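Local structure of ubiquinol-cytochrome C chaperone (Brucella abortus NCTC 8038, 6RWT) at residues N13-I16 and V17-Y21; A76-F79 and F80-V83; R46-M49 and L50-H53; C155-C158 and L159-I162. The protein is a bacterial homolog of the chaperone Cbp3 and probably assists newly made cytochrome b during assembly of respiratory complex III. All coordinates share one frame; numbering follows the deposited sequence.

Interaction 1: residues N13-I16 and V17-Y21; sequences NEAI and VLRVY
Ile16 and Arg19 meet on the surface of one continuous alpha helix, helix 2-28, and the contact follows its i to i+3 and i to i+4 spacing. Four backbone bonds carry the helix through here. Val17 N donates to Asn13 O at 2.9 Å, and Val20 N donates to Ile16 O at 2.9 Å. Leu18 and Arg19 bond in the same way to Glu14 and Ala15.

Two polar side chains meet at the start of segment 13-16. Asn13 ND2 donates to Glu14 OE1 at 3.1 Å. The acceptor lies near the amide plane of Asn13, but the carboxylate receives the bond from above its own plane. Asn13 ND2 has a second acceptor, Glu74 OE2 of helix 66-89.

The apolar contact is looser. Ile16 CG2 lies 4.2 Å from Val20 CG2, one turn further on. Separately, the methyl CG2 of Val17 lies against the Asn13 amide, 4.0 Å from ND2. Val17 and Val20 also reach Glu74 and Ile75, which packs this side of the helix onto helix 66-89.

In the conformer described here, one of two modelled, Arg19 folds back over the preceding turn. Its CG sits between the backbone N and the carbonyl carbon (chi1 40°), and the chain then runs extended to NE. In this conformer CG comes within 3.1 Å of Ala15 O. One face of the guanidinium lies against Ile16, with NH1 3.3 Å from Ile16 CG1.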
ATOM      1  N   ASN A  13      -9.094 -18.602  -3.337  1.00 22.83           N
ATOM      2  CA  ASN A  13      -8.643 -17.532  -2.431  1.00 21.67           C
ATOM      3  C   ASN A  13      -7.138 -17.311  -2.526  1.00 21.06           C
ATOM      4  O   ASN A  13      -6.683 -16.169  -2.621  1.00 20.63           O
ATOM      5  CB  ASN A  13      -9.011 -17.844  -0.974  1.00 21.72           C
ATOM      6  CG  ASN A  13      -8.578 -16.740  -0.012  1.00 21.42           C
ATOM      7  OD1 ASN A  13      -9.205 -15.679   0.053  1.00 22.29           O
ATOM      8  ND2 ASN A  13      -7.501 -16.989   0.744  1.00 20.16           N
ATOM      9  N   GLU A  14      -6.377 -18.401  -2.512  1.00 21.36           N
ATOM     10  CA  GLU A  14      -4.915 -18.309  -2.600  1.00 22.47           C
ATOM     11  C   GLU A  14      -4.461 -17.688  -3.924  1.00 22.32           C
ATOM     12  O   GLU A  14      -3.543 -16.858  -3.937  1.00 23.03           O
ATOM     13  CB  GLU A  14      -4.259 -19.673  -2.349  1.00 21.61           C
ATOM     14  CG  GLU A  14      -4.529 -20.263  -0.956  1.00 21.60           C
ATOM     15  CD  GLU A  14      -4.194 -19.308   0.182  1.00 21.63           C
ATOM     16  OE1 GLU A  14      -5.117 -18.922   0.925  1.00 21.12           O
ATOM     17  OE2 GLU A  14      -3.010 -18.928   0.324  1.00 25.09           O
ATOM     18  N   ALA A  15      -5.115 -18.067  -5.022  1.00 21.97           N
ATOM     19  CA  ALA A  15      -4.848 -17.461  -6.336  1.00 23.34           C
ATOM     20  C   ALA A  15      -5.192 -15.961  -6.379  1.00 22.82           C
ATOM     21  O   ALA A  15      -4.433 -15.172  -6.940  1.00 23.18           O
ATOM     22  CB  ALA A  15      -5.587 -18.217  -7.431  1.00 24.60           C
ATOM     23  N   ILE A  16      -6.317 -15.579  -5.777  1.00 20.90           N
ATOM     24  CA  ILE A  16      -6.727 -14.159  -5.677  1.00 21.90           C
ATOM     25  C   ILE A  16      -5.724 -13.319  -4.867  1.00 20.95           C
ATOM     26  O   ILE A  16      -5.336 -12.231  -5.294  1.00 21.54           O
ATOM     27  CB  ILE A  16      -8.163 -14.030  -5.101  1.00 21.83           C
ATOM     28  CG1 ILE A  16      -9.184 -14.554  -6.129  1.00 22.77           C
ATOM     29  CG2 ILE A  16      -8.506 -12.590  -4.706  1.00 22.99           C
ATOM     30  CD1 ILE A  16     -10.557 -14.837  -5.555  1.00 23.51           C
ATOM     31  N   VAL A  17      -5.306 -13.827  -3.709  1.00 19.75           N
ATOM     32  CA  VAL A  17      -4.340 -13.115  -2.856  1.00 19.97           C
ATOM     33  C   VAL A  17      -3.019 -12.880  -3.618  1.00 20.01           C
ATOM     34  O   VAL A  17      -2.471 -11.778  -3.593  1.00 20.00           O
ATOM     35  CB  VAL A  17      -4.094 -13.866  -1.523  1.00 20.66           C
ATOM     36  CG1 VAL A  17      -2.937 -13.260  -0.744  1.00 20.77           C
ATOM     37  CG2 VAL A  17      -5.356 -13.860  -0.663  1.00 21.26           C
ATOM     38  N   LEU A  18      -2.536 -13.908  -4.312  1.00 20.75           N
ATOM     39  CA  LEU A  18      -1.309 -13.792  -5.094  1.00 22.21           C
ATOM     40  C   LEU A  18      -1.435 -12.739  -6.194  1.00 21.59           C
ATOM     41  O   LEU A  18      -0.525 -11.903  -6.353  1.00 22.08           O
ATOM     42  CB  LEU A  18      -0.897 -15.141  -5.694  1.00 24.23           C
ATOM     43  CG  LEU A  18       0.346 -15.177  -6.589  1.00 27.76           C
ATOM     44  CD1 LEU A  18       1.590 -14.733  -5.830  1.00 29.09           C
ATOM     45  CD2 LEU A  18       0.531 -16.576  -7.156  1.00 29.45           C
ATOM     46  N   ARG A  19      -2.531 -12.750  -6.957  0.50 22.48           N
ATOM     47  CA  ARG A  19      -2.648 -11.773  -8.055  0.50 22.91           C
ATOM     48  C   ARG A  19      -2.842 -10.346  -7.545  0.50 21.64           C
ATOM     49  O   ARG A  19      -2.234  -9.419  -8.087  0.50 21.91           O
ATOM     50  CB  ARG A  19      -3.688 -12.135  -9.130  0.50 25.88           C
ATOM     51  CG  ARG A  19      -5.010 -12.727  -8.705  0.50 28.56           C
ATOM     52  CD  ARG A  19      -5.497 -13.592  -9.862  0.50 31.27           C
ATOM     53  NE  ARG A  19      -6.503 -14.601  -9.527  0.50 33.45           N
ATOM     54  CZ  ARG A  19      -7.812 -14.387  -9.586  0.50 33.86           C
ATOM     55  NH1 ARG A  19      -8.657 -15.357  -9.288  0.50 35.12           N
ATOM     56  NH2 ARG A  19      -8.275 -13.196  -9.931  0.50 34.33           N
ATOM     57  N   VAL A  20      -3.646 -10.172  -6.495  1.00 20.75           N
ATOM     58  CA  VAL A  20      -3.830  -8.833  -5.889  1.00 19.36           C
ATOM     59  C   VAL A  20      -2.495  -8.282  -5.359  1.00 19.23           C
ATOM     60  O   VAL A  20      -2.126  -7.142  -5.673  1.00 19.24           O
ATOM     61  CB  VAL A  20      -4.923  -8.848  -4.782  1.00 20.33           C
ATOM     62  CG1 VAL A  20      -4.945  -7.558  -3.964  1.00 20.30           C
ATOM     63  CG2 VAL A  20      -6.296  -9.083  -5.390  1.00 20.22           C
ATOM     64  N   TYR A  21      -1.756  -9.098  -4.602  1.00 18.80           N
ATOM     65  CA  TYR A  21      -0.465  -8.660  -4.049  1.00 18.69           C
ATOM     66  C   TYR A  21       0.538  -8.295  -5.170  1.00 18.13           C
ATOM     67  O   TYR A  21       1.246  -7.275  -5.081  1.00 18.63           O
ATOM     68  CB  TYR A  21       0.117  -9.701  -3.049  1.00 18.61           C
ATOM     69  CG  TYR A  21       1.197  -9.100  -2.177  1.00 18.83           C
ATOM     70  CD1 TYR A  21       0.871  -8.273  -1.099  1.00 18.97           C
ATOM     71  CD2 TYR A  21       2.539  -9.310  -2.450  1.00 19.01           C
ATOM     72  CE1 TYR A  21       1.858  -7.679  -0.322  1.00 19.78           C
ATOM     73  CE2 TYR A  21       3.535  -8.727  -1.668  1.00 19.40           C
ATOM     74  CZ  TYR A  21       3.188  -7.911  -0.604  1.00 18.13           C
ATOM     75  OH  TYR A  21       4.163  -7.312   0.173  1.00 19.35           O
TER

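Interaction 2: residues A76-F79 and F80-V83; sequences ADEF and FKDV
Lys81 reaches back along helix 66-89 to Asp77 and Glu78, forming an i to i+4 and i to i+3 salt-bridge network on an alpha helix. Its chain leaves with CG beside the backbone N and bends at chi3 (-69°), which carries NZ between the two acids. NZ donates to Glu78 OE2 at 3.0 Å. The nitrogen stands above the carboxylate plane, 42° out of it. The bridge to Asp77 is long, with 3.7 Å from OD2 to NZ. Water 1 spans this gap by donating to Asp77 OD2 and accepting from Lys81 NZ.

The two phenylalanines leave the backbone differently, Phe79 with CG anti to the backbone N and Phe80 with CG beside it. The rings meet edge to face, with the edge of Phe79 over the face of Phe80. The centroids are 5.1 Å apart and the planes lie at 55°. Phe79 CD2 sits over the centre of the Phe80 ring.

Phe79 also touches Leu50 and Tyr47 of helix 43-61, while Phe80 lies against Ala105 and Tyr109 of helix 100-120. In the conformer described here, one of two modelled, Asp82 OD2 probably bonds Tyr21 OH of helix 2-28. Val83 lies beside Phe79, pointing the same way. Its CG2 makes a CH-pi contact over the ring face, 3.9 Å from the centroid and 3.5 Å from Phe79 CE1.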
ATOM      1  N   ALA A  76      -2.459  -7.481   4.261  1.00 16.53           N
ATOM      2  CA  ALA A  76      -1.653  -7.063   5.417  1.00 16.96           C
ATOM      3  C   ALA A  76      -0.675  -8.164   5.870  1.00 16.10           C
ATOM      4  O   ALA A  76       0.499  -7.886   6.102  1.00 17.77           O
ATOM      5  CB  ALA A  76      -2.548  -6.625   6.573  1.00 17.28           C
ATOM      6  N   ASP A  77      -1.147  -9.412   5.926  1.00 18.44           N
ATOM      7  CA  ASP A  77      -0.303 -10.575   6.279  1.00 19.43           C
ATOM      8  C   ASP A  77       0.878 -10.714   5.314  1.00 18.87           C
ATOM      9  O   ASP A  77       2.034 -10.861   5.743  1.00 19.63           O
ATOM     10  CB  ASP A  77      -1.139 -11.874   6.271  1.00 21.32           C
ATOM     11  CG  ASP A  77      -0.365 -13.098   6.788  1.00 24.89           C
ATOM     12  OD1 ASP A  77       0.117 -13.064   7.940  1.00 31.05           O
ATOM     13  OD2 ASP A  77      -0.260 -14.112   6.057  1.00 27.58           O
ATOM     14  N   GLU A  78       0.596 -10.650   4.014  1.00 17.84           N
ATOM     15  CA  GLU A  78       1.662 -10.769   2.997  1.00 18.94           C
ATOM     16  C   GLU A  78       2.662  -9.604   3.082  1.00 18.14           C
ATOM     17  O   GLU A  78       3.882  -9.810   2.954  1.00 19.18           O
ATOM     18  CB  GLU A  78       1.069 -10.872   1.587  1.00 19.84           C
ATOM     19  CG  GLU A  78       0.298 -12.157   1.285  1.00 22.38           C
ATOM     20  CD  GLU A  78       1.143 -13.417   1.395  1.00 26.10           C
ATOM     21  OE1 GLU A  78       2.284 -13.445   0.867  1.00 30.87           O
ATOM     22  OE2 GLU A  78       0.660 -14.384   2.019  1.00 29.31           O
ATOM     23  N   PHE A  79       2.145  -8.393   3.306  1.00 16.39           N
ATOM     24  CA  PHE A  79       2.977  -7.183   3.484  1.00 16.60           C
ATOM     25  C   PHE A  79       3.942  -7.318   4.663  1.00 16.45           C
ATOM     26  O   PHE A  79       5.134  -7.109   4.510  1.00 16.71           O
ATOM     27  CB  PHE A  79       2.071  -5.961   3.654  1.00 16.07           C
ATOM     28  CG  PHE A  79       2.785  -4.689   4.043  1.00 15.27           C
ATOM     29  CD1 PHE A  79       3.680  -4.068   3.178  1.00 15.63           C
ATOM     30  CD2 PHE A  79       2.521  -4.084   5.272  1.00 16.17           C
ATOM     31  CE1 PHE A  79       4.297  -2.879   3.537  1.00 16.47           C
ATOM     32  CE2 PHE A  79       3.135  -2.896   5.633  1.00 16.05           C
ATOM     33  CZ  PHE A  79       4.024  -2.292   4.764  1.00 15.81           C
ATOM     34  N   PHE A  80       3.441  -7.716   5.829  1.00 16.70           N
ATOM     35  CA  PHE A  80       4.314  -7.817   7.002  1.00 18.12           C
ATOM     36  C   PHE A  80       5.342  -8.956   6.874  1.00 17.48           C
ATOM     37  O   PHE A  80       6.465  -8.806   7.352  1.00 19.60           O
ATOM     38  CB  PHE A  80       3.502  -7.879   8.309  1.00 18.13           C
ATOM     39  CG  PHE A  80       2.852  -6.565   8.678  1.00 19.01           C
ATOM     40  CD1 PHE A  80       3.633  -5.424   8.893  1.00 19.88           C
ATOM     41  CD2 PHE A  80       1.475  -6.450   8.802  1.00 20.18           C
ATOM     42  CE1 PHE A  80       3.055  -4.206   9.226  1.00 20.10           C
ATOM     43  CE2 PHE A  80       0.891  -5.233   9.142  1.00 20.94           C
ATOM     44  CZ  PHE A  80       1.681  -4.112   9.350  1.00 20.72           C
ATOM     45  N   LYS A  81       4.992 -10.060   6.197  1.00 18.62           N
ATOM     46  CA  LYS A  81       6.000 -11.095   5.868  1.00 19.21           C
ATOM     47  C   LYS A  81       7.131 -10.536   4.977  1.00 18.83           C
ATOM     48  O   LYS A  81       8.316 -10.826   5.202  1.00 20.30           O
ATOM     49  CB  LYS A  81       5.357 -12.321   5.208  1.00 21.45           C
ATOM     50  CG  LYS A  81       4.500 -13.163   6.149  1.00 23.69           C
ATOM     51  CD  LYS A  81       4.024 -14.488   5.545  1.00 27.97           C
ATOM     52  CE  LYS A  81       3.001 -14.342   4.434  1.00 29.38           C
ATOM     53  NZ  LYS A  81       2.382 -15.655   4.051  1.00 32.15           N
ATOM     54  N   ASP A  82       6.731  -9.754   3.973  0.50 18.67           N
ATOM     55  CA  ASP A  82       7.634  -9.041   3.064  0.50 19.29           C
ATOM     56  C   ASP A  82       8.586  -8.105   3.825  0.50 18.43           C
ATOM     57  O   ASP A  82       9.805  -8.168   3.655  0.50 19.65           O
ATOM     58  CB  ASP A  82       6.765  -8.241   2.075  0.50 20.14           C
ATOM     59  CG  ASP A  82       7.520  -7.751   0.862  0.50 22.14           C
ATOM     60  OD1 ASP A  82       8.711  -7.418   0.974  0.50 25.04           O
ATOM     61  OD2 ASP A  82       6.887  -7.663  -0.211  0.50 21.41           O
ATOM     62  N   VAL A  83       8.021  -7.253   4.676  1.00 17.67           N
ATOM     63  CA  VAL A  83       8.811  -6.250   5.429  1.00 18.52           C
ATOM     64  C   VAL A  83       9.756  -6.916   6.450  1.00 18.19           C
ATOM     65  O   VAL A  83      10.916  -6.500   6.594  1.00 18.02           O
ATOM     66  CB  VAL A  83       7.940  -5.158   6.089  1.00 20.20           C
ATOM     67  CG1 VAL A  83       8.824  -4.109   6.750  1.00 22.63           C
ATOM     68  CG2 VAL A  83       7.080  -4.445   5.057  1.00 21.48           C
TER
HETATM   69  O   HOH W   1       0.482 -16.803   5.899  1.00 39.72           O

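Interaction 3: residues R46-M49 and L50-H53; sequences RYEM and LSLH
Ser51 lies under one face of the Tyr47 ring, one turn further along helix 43-61. Its CB makes a CH-pi contact 4.2 Å from the ring centroid, 23° off the ring normal. The hydroxyl sits nearer the rim, with OG 3.7 Å from Tyr47 CE2. Tyr47 has CG anti to the backbone N (chi1 166°), and this swings its ring forward over the serine.

The Ser51 hydroxyl also turns back to the helix backbone. OG is 2.9 Å from Tyr47 O and 3.1 Å from Glu48 O, and its single proton could serve either acceptor. Water 2 donates to both Ser51 OG and Glu48 OE1, joining the hydroxyl to the acid. The other oxygen of that acid, OE2, forms a salt bridge with Arg111.

His53 is turned edge-on to the preceding turn. Its ND1 donates to Met49 O at 2.8 Å with an N-H...O angle of 164°, and the oxygen lies in the ring plane. The backbone N of His53 reaches the same oxygen at 3.2 Å from the opposite face of the carbonyl plane. Two bonds thus grip Met49 O. NE2 bonds Tyr151 OH, so the ring is held at both nitrogens. Met49 bends at chi2 and chi3, and its CE comes 4.2 Å from Leu52 CD2.

This is a largely buried part of the all-helical fold. Tyr47 packs on helices 66-89 and 100-120, Leu50 touches helices 2-28 and 66-89, and His53 touches Ile24 and Ala27 of helix 2-28.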
ATOM      1  N   ARG A  46      11.989   2.446  -1.269  1.00 15.65           N
ATOM      2  CA  ARG A  46      11.165   1.367  -1.842  1.00 16.06           C
ATOM      3  C   ARG A  46      10.066   0.903  -0.855  1.00 14.91           C
ATOM      4  O   ARG A  46       8.917   0.638  -1.262  1.00 16.09           O
ATOM      5  CB  ARG A  46      12.040   0.194  -2.320  1.00 16.22           C
ATOM      6  CG  ARG A  46      12.971   0.557  -3.476  1.00 16.71           C
ATOM      7  CD  ARG A  46      13.700  -0.631  -4.092  1.00 16.76           C
ATOM      8  NE  ARG A  46      14.679  -1.259  -3.197  1.00 17.95           N
ATOM      9  CZ  ARG A  46      15.974  -0.937  -3.093  1.00 18.72           C
ATOM     10  NH1 ARG A  46      16.523   0.051  -3.807  1.00 19.37           N
ATOM     11  NH2 ARG A  46      16.738  -1.623  -2.249  1.00 20.32           N
ATOM     12  N   TYR A  47      10.406   0.822   0.438  1.00 15.19           N
ATOM     13  CA  TYR A  47       9.400   0.580   1.488  1.00 15.04           C
ATOM     14  C   TYR A  47       8.304   1.675   1.495  1.00 15.04           C
ATOM     15  O   TYR A  47       7.109   1.361   1.656  1.00 14.66           O
ATOM     16  CB  TYR A  47      10.044   0.411   2.888  1.00 15.47           C
ATOM     17  CG  TYR A  47       9.007   0.501   3.996  1.00 15.70           C
ATOM     18  CD1 TYR A  47       8.305  -0.624   4.416  1.00 16.38           C
ATOM     19  CD2 TYR A  47       8.659   1.741   4.557  1.00 16.27           C
ATOM     20  CE1 TYR A  47       7.320  -0.534   5.396  1.00 16.67           C
ATOM     21  CE2 TYR A  47       7.666   1.847   5.524  1.00 16.96           C
ATOM     22  CZ  TYR A  47       6.995   0.711   5.943  1.00 16.84           C
ATOM     23  OH  TYR A  47       5.998   0.811   6.890  1.00 18.23           O
ATOM     24  N   GLU A  48       8.689   2.949   1.329  1.00 15.20           N
ATOM     25  CA  GLU A  48       7.687   4.028   1.329  1.00 15.66           C
ATOM     26  C   GLU A  48       6.688   3.833   0.178  1.00 15.77           C
ATOM     27  O   GLU A  48       5.486   4.048   0.352  1.00 15.79           O
ATOM     28  CB  GLU A  48       8.326   5.431   1.262  1.00 17.44           C
ATOM     29  CG  GLU A  48       9.173   5.859   2.469  1.00 18.04           C
ATOM     30  CD  GLU A  48       8.435   5.859   3.808  1.00 18.92           C
ATOM     31  OE1 GLU A  48       7.188   5.955   3.836  1.00 19.80           O
ATOM     32  OE2 GLU A  48       9.115   5.788   4.864  1.00 21.66           O
ATOM     33  N   MET A  49       7.167   3.415  -0.989  1.00 15.99           N
ATOM     34  CA  MET A  49       6.259   3.156  -2.117  1.00 16.23           C
ATOM     35  C   MET A  49       5.395   1.903  -1.897  1.00 15.17           C
ATOM     36  O   MET A  49       4.184   1.930  -2.177  1.00 15.23           O
ATOM     37  CB  MET A  49       7.021   3.079  -3.453  1.00 16.89           C
ATOM     38  CG  MET A  49       7.642   4.406  -3.920  1.00 18.05           C
ATOM     39  SD  MET A  49       6.450   5.747  -4.176  1.00 21.33           S
ATOM     40  CE  MET A  49       6.561   6.580  -2.608  1.00 21.03           C
ATOM     41  N   LEU A  50       5.964   0.822  -1.368  1.00 14.63           N
ATOM     42  CA  LEU A  50       5.143  -0.369  -1.099  1.00 14.50           C
ATOM     43  C   LEU A  50       4.052  -0.076  -0.056  1.00 14.80           C
ATOM     44  O   LEU A  50       2.883  -0.388  -0.269  1.00 14.86           O
ATOM     45  CB  LEU A  50       6.001  -1.562  -0.672  1.00 15.21           C
ATOM     46  CG  LEU A  50       5.249  -2.877  -0.408  1.00 16.51           C
ATOM     47  CD1 LEU A  50       4.560  -3.428  -1.655  1.00 17.70           C
ATOM     48  CD2 LEU A  50       6.188  -3.915   0.182  1.00 17.18           C
ATOM     49  N   SER A  51       4.447   0.537   1.061  1.00 14.20           N
ATOM     50  CA  SER A  51       3.504   0.879   2.133  1.00 15.31           C
ATOM     51  C   SER A  51       2.397   1.844   1.674  1.00 15.20           C
ATOM     52  O   SER A  51       1.239   1.692   2.077  1.00 15.76           O
ATOM     53  CB  SER A  51       4.247   1.425   3.370  1.00 16.07           C
ATOM     54  OG  SER A  51       4.957   2.616   3.096  1.00 17.27           O
ATOM     55  N   LEU A  52       2.745   2.814   0.820  1.00 15.58           N
ATOM     56  CA  LEU A  52       1.738   3.717   0.243  1.00 16.05           C
ATOM     57  C   LEU A  52       0.665   2.941  -0.536  1.00 16.32           C
ATOM     58  O   LEU A  52      -0.530   3.210  -0.383  1.00 16.66           O
ATOM     59  CB  LEU A  52       2.413   4.769  -0.658  1.00 16.30           C
ATOM     60  CG  LEU A  52       1.515   5.691  -1.486  1.00 17.51           C
ATOM     61  CD1 LEU A  52       0.606   6.515  -0.585  1.00 17.86           C
ATOM     62  CD2 LEU A  52       2.361   6.604  -2.369  1.00 18.97           C
ATOM     63  N   HIS A  53       1.101   1.999  -1.378  1.00 15.67           N
ATOM     64  CA  HIS A  53       0.178   1.231  -2.227  1.00 15.57           C
ATOM     65  C   HIS A  53      -0.631   0.192  -1.425  1.00 14.67           C
ATOM     66  O   HIS A  53      -1.827  -0.013  -1.691  1.00 16.20           O
ATOM     67  CB  HIS A  53       0.930   0.624  -3.436  1.00 16.51           C
ATOM     68  CG  HIS A  53       1.327   1.649  -4.458  1.00 16.72           C
ATOM     69  ND1 HIS A  53       2.423   2.479  -4.316  1.00 16.46           N
ATOM     70  CD2 HIS A  53       0.739   2.003  -5.625  1.00 18.06           C
ATOM     71  CE1 HIS A  53       2.491   3.293  -5.360  1.00 17.32           C
ATOM     72  NE2 HIS A  53       1.474   3.032  -6.161  1.00 18.50           N
TER
HETATM   73  O   HOH W   2       5.092   4.647   5.218  1.00 20.86           O

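Interaction 4: residues C155-C158 and L159-I162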
ATOM      1  N   CYS A 155      -5.718   7.425  -7.664  1.00 22.60           N
ATOM      2  CA  CYS A 155      -5.800   6.003  -7.282  1.00 22.37           C
ATOM      3  C   CYS A 155      -6.973   5.745  -6.310  1.00 22.11           C
ATOM      4  O   CYS A 155      -7.688   4.747  -6.438  1.00 21.90           O
ATOM      5  CB  CYS A 155      -4.481   5.507  -6.656  1.00 21.57           C
ATOM      6  SG  CYS A 155      -3.067   5.323  -7.790  1.00 21.89           S
ATOM      7  N   ARG A 156      -7.162   6.642  -5.341  1.00 21.29           N
ATOM      8  CA  ARG A 156      -8.277   6.524  -4.395  1.00 18.22           C
ATOM      9  C   ARG A 156      -9.607   6.530  -5.157  1.00 22.74           C
ATOM     10  O   ARG A 156     -10.480   5.677  -4.900  1.00 22.28           O
ATOM     11  CB  ARG A 156      -8.231   7.658  -3.355  1.00 22.68           C
ATOM     12  CG  ARG A 156      -9.232   7.554  -2.198  1.00 23.33           C
ATOM     13  CD  ARG A 156     -10.659   7.995  -2.526  1.00 26.13           C
ATOM     14  NE  ARG A 156     -10.690   9.276  -3.232  1.00 28.43           N
ATOM     15  CZ  ARG A 156     -10.639  10.477  -2.657  1.00 28.80           C
ATOM     16  NH1 ARG A 156     -10.575  10.616  -1.332  1.00 27.39           N
ATOM     17  NH2 ARG A 156     -10.661  11.561  -3.428  1.00 31.85           N
ATOM     18  N   ASP A 157      -9.748   7.472  -6.093  1.00 24.37           N
ATOM     19  CA  ASP A 157     -10.963   7.585  -6.913  1.00 26.83           C
ATOM     20  C   ASP A 157     -11.213   6.314  -7.733  1.00 26.41           C
ATOM     21  O   ASP A 157     -12.318   5.791  -7.735  1.00 27.41           O
ATOM     22  CB  ASP A 157     -10.891   8.814  -7.835  1.00 28.85           C
ATOM     23  CG  ASP A 157     -11.001  10.145  -7.077  1.00 31.28           C
ATOM     24  OD1 ASP A 157     -11.332  10.158  -5.870  1.00 31.81           O
ATOM     25  OD2 ASP A 157     -10.764  11.202  -7.707  1.00 34.95           O
ATOM     26  N   CYS A 158     -10.176   5.807  -8.397  1.00 24.39           N
ATOM     27  CA  CYS A 158     -10.290   4.578  -9.194  1.00 27.10           C
ATOM     28  C   CYS A 158     -10.690   3.362  -8.361  1.00 26.30           C
ATOM     29  O   CYS A 158     -11.623   2.634  -8.711  1.00 25.44           O
ATOM     30  CB  CYS A 158      -8.974   4.301  -9.922  1.00 22.29           C
ATOM     31  SG  CYS A 158      -8.896   2.698 -10.764  1.00 31.34           S
ATOM     32  N   LEU A 159      -9.992   3.154  -7.250  1.00 22.40           N
ATOM     33  CA  LEU A 159     -10.308   2.034  -6.362  1.00 22.12           C
ATOM     34  C   LEU A 159     -11.758   2.083  -5.852  1.00 23.61           C
ATOM     35  O   LEU A 159     -12.425   1.052  -5.801  1.00 23.39           O
ATOM     36  CB  LEU A 159      -9.312   1.957  -5.191  1.00 21.40           C
ATOM     37  CG  LEU A 159      -7.878   1.512  -5.536  1.00 22.43           C
ATOM     38  CD1 LEU A 159      -6.939   1.820  -4.378  1.00 21.74           C
ATOM     39  CD2 LEU A 159      -7.794   0.034  -5.911  1.00 22.15           C
ATOM     40  N   ARG A 160     -12.238   3.278  -5.504  1.00 24.99           N
ATOM     41  CA  ARG A 160     -13.601   3.461  -4.980  1.00 27.35           C
ATOM     42  C   ARG A 160     -14.682   3.055  -5.987  1.00 27.90           C
ATOM     43  O   ARG A 160     -15.739   2.541  -5.600  1.00 29.48           O
ATOM     44  CB  ARG A 160     -13.812   4.918  -4.557  1.00 29.80           C
ATOM     45  CG  ARG A 160     -15.138   5.190  -3.851  1.00 32.91           C
ATOM     46  CD  ARG A 160     -15.096   6.508  -3.089  1.00 36.58           C
ATOM     47  NE  ARG A 160     -14.794   7.633  -3.971  1.00 40.91           N
ATOM     48  CZ  ARG A 160     -14.476   8.870  -3.568  1.00 43.95           C
ATOM     49  NH1 ARG A 160     -14.414   9.191  -2.270  1.00 42.35           N
ATOM     50  NH2 ARG A 160     -14.213   9.803  -4.483  1.00 46.87           N
ATOM     51  N   GLU A 161     -14.408   3.286  -7.268  1.00 27.83           N
ATOM     52  CA  GLU A 161     -15.370   2.986  -8.337  1.00 29.64           C
ATOM     53  C   GLU A 161     -15.424   1.508  -8.737  1.00 26.38           C
ATOM     54  O   GLU A 161     -16.383   1.086  -9.386  1.00 29.10           O
ATOM     55  CB  GLU A 161     -15.076   3.840  -9.571  1.00 32.09           C
ATOM     56  CG  GLU A 161     -15.428   5.306  -9.404  1.00 37.20           C
ATOM     57  CD  GLU A 161     -15.424   6.043 -10.729  1.00 44.93           C
ATOM     58  OE1 GLU A 161     -14.399   5.986 -11.445  1.00 50.35           O
ATOM     59  OE2 GLU A 161     -16.450   6.672 -11.058  1.00 53.15           O
ATOM     60  N   ILE A 162     -14.412   0.725  -8.370  1.00 25.82           N
ATOM     61  CA  ILE A 162     -14.458  -0.728  -8.578  1.00 26.27           C
ATOM     62  C   ILE A 162     -15.536  -1.283  -7.632  1.00 27.05           C
ATOM     63  O   ILE A 162     -15.576  -0.908  -6.458  1.00 27.12           O
ATOM     64  CB  ILE A 162     -13.088  -1.415  -8.307  1.00 25.61           C
ATOM     65  CG1 ILE A 162     -11.982  -0.829  -9.204  1.00 25.66           C
ATOM     66  CG2 ILE A 162     -13.175  -2.920  -8.566  1.00 25.01           C
ATOM     67  CD1 ILE A 162     -10.567  -1.279  -8.862  1.00 26.18           C
TER
HETATM   68  O   HOH W   3     -14.648   7.809  -6.919  1.00 42.15           O
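Arg156 and Arg160 stack their guanidinium groups almost flat on each other, one helical turn apart. The planes are 14° apart and the group centres 4.3 Å. The overlap is offset, since Arg156 NE lies toward the rim of the Arg160 group. Both chains point the same way. Arg156 is bent at chi2 and chi3, whereas Arg160 bends at chi3 (58°), and these bends, with the grip of Arg156 on Asp157, set the planes face to face.

Asp157 partly offsets the two positive charges. Arg156 grips it side-on with two nitrogens on one oxygen: NE and NH2 each donate to OD1 at 2.9 Å. OD1 lies near the Arg156 plane, and both donors come from the same face of the carboxylate. Arg160 NH2 is 3.2 Å from that same OD1. Here the oxygen lies well out of the guanidinium plane, so the attraction is one of charge without a directed N-H. The shared carboxylate probably favours the stacking of the two guanidinium groups. Arg156 NH1 bonds Leu119 O.

Water 3 accepts from Arg160 NE and donates to Asp157 O. It joins the arginine side chain to the backbone.

The main-chain bonds weaken along the segment. Leu159 N to Cys155 O is short at 2.9 Å, but Ile162 N to Cys158 O is 3.4 Å and weak. Glu161 N also makes a weak bond to Cys158 O. Arg60 of helix 43-61 bonds the carbonyls of Leu159 and Ile162. Such lengthening main-chain bonds are characteristic of the last turn of an alpha helix, here helix 145-161, with an Arg-Asp-Arg salt-bridge network on its side.

How the interactions relate
All four interactions are local contacts within single helices, the last running just past the end of its helix. None closes a long loop, and none nests in or crosses another. From the N terminus they run in series: interaction 1 on helix 2-28, interaction 3 on helix 43-61, interaction 2 on helix 66-89 and interaction 4 on helix 145-161. The first three meet in space. Tyr21 of interaction 1 packs on Glu78 of interaction 2 and touches Leu50 of interaction 3. Val83 packs on Tyr47, joining interactions 2 and 3. Interaction 4 does not touch the others, but Cys155 and Leu159 pack on Leu56 of helix 43-61, which carries interaction 3.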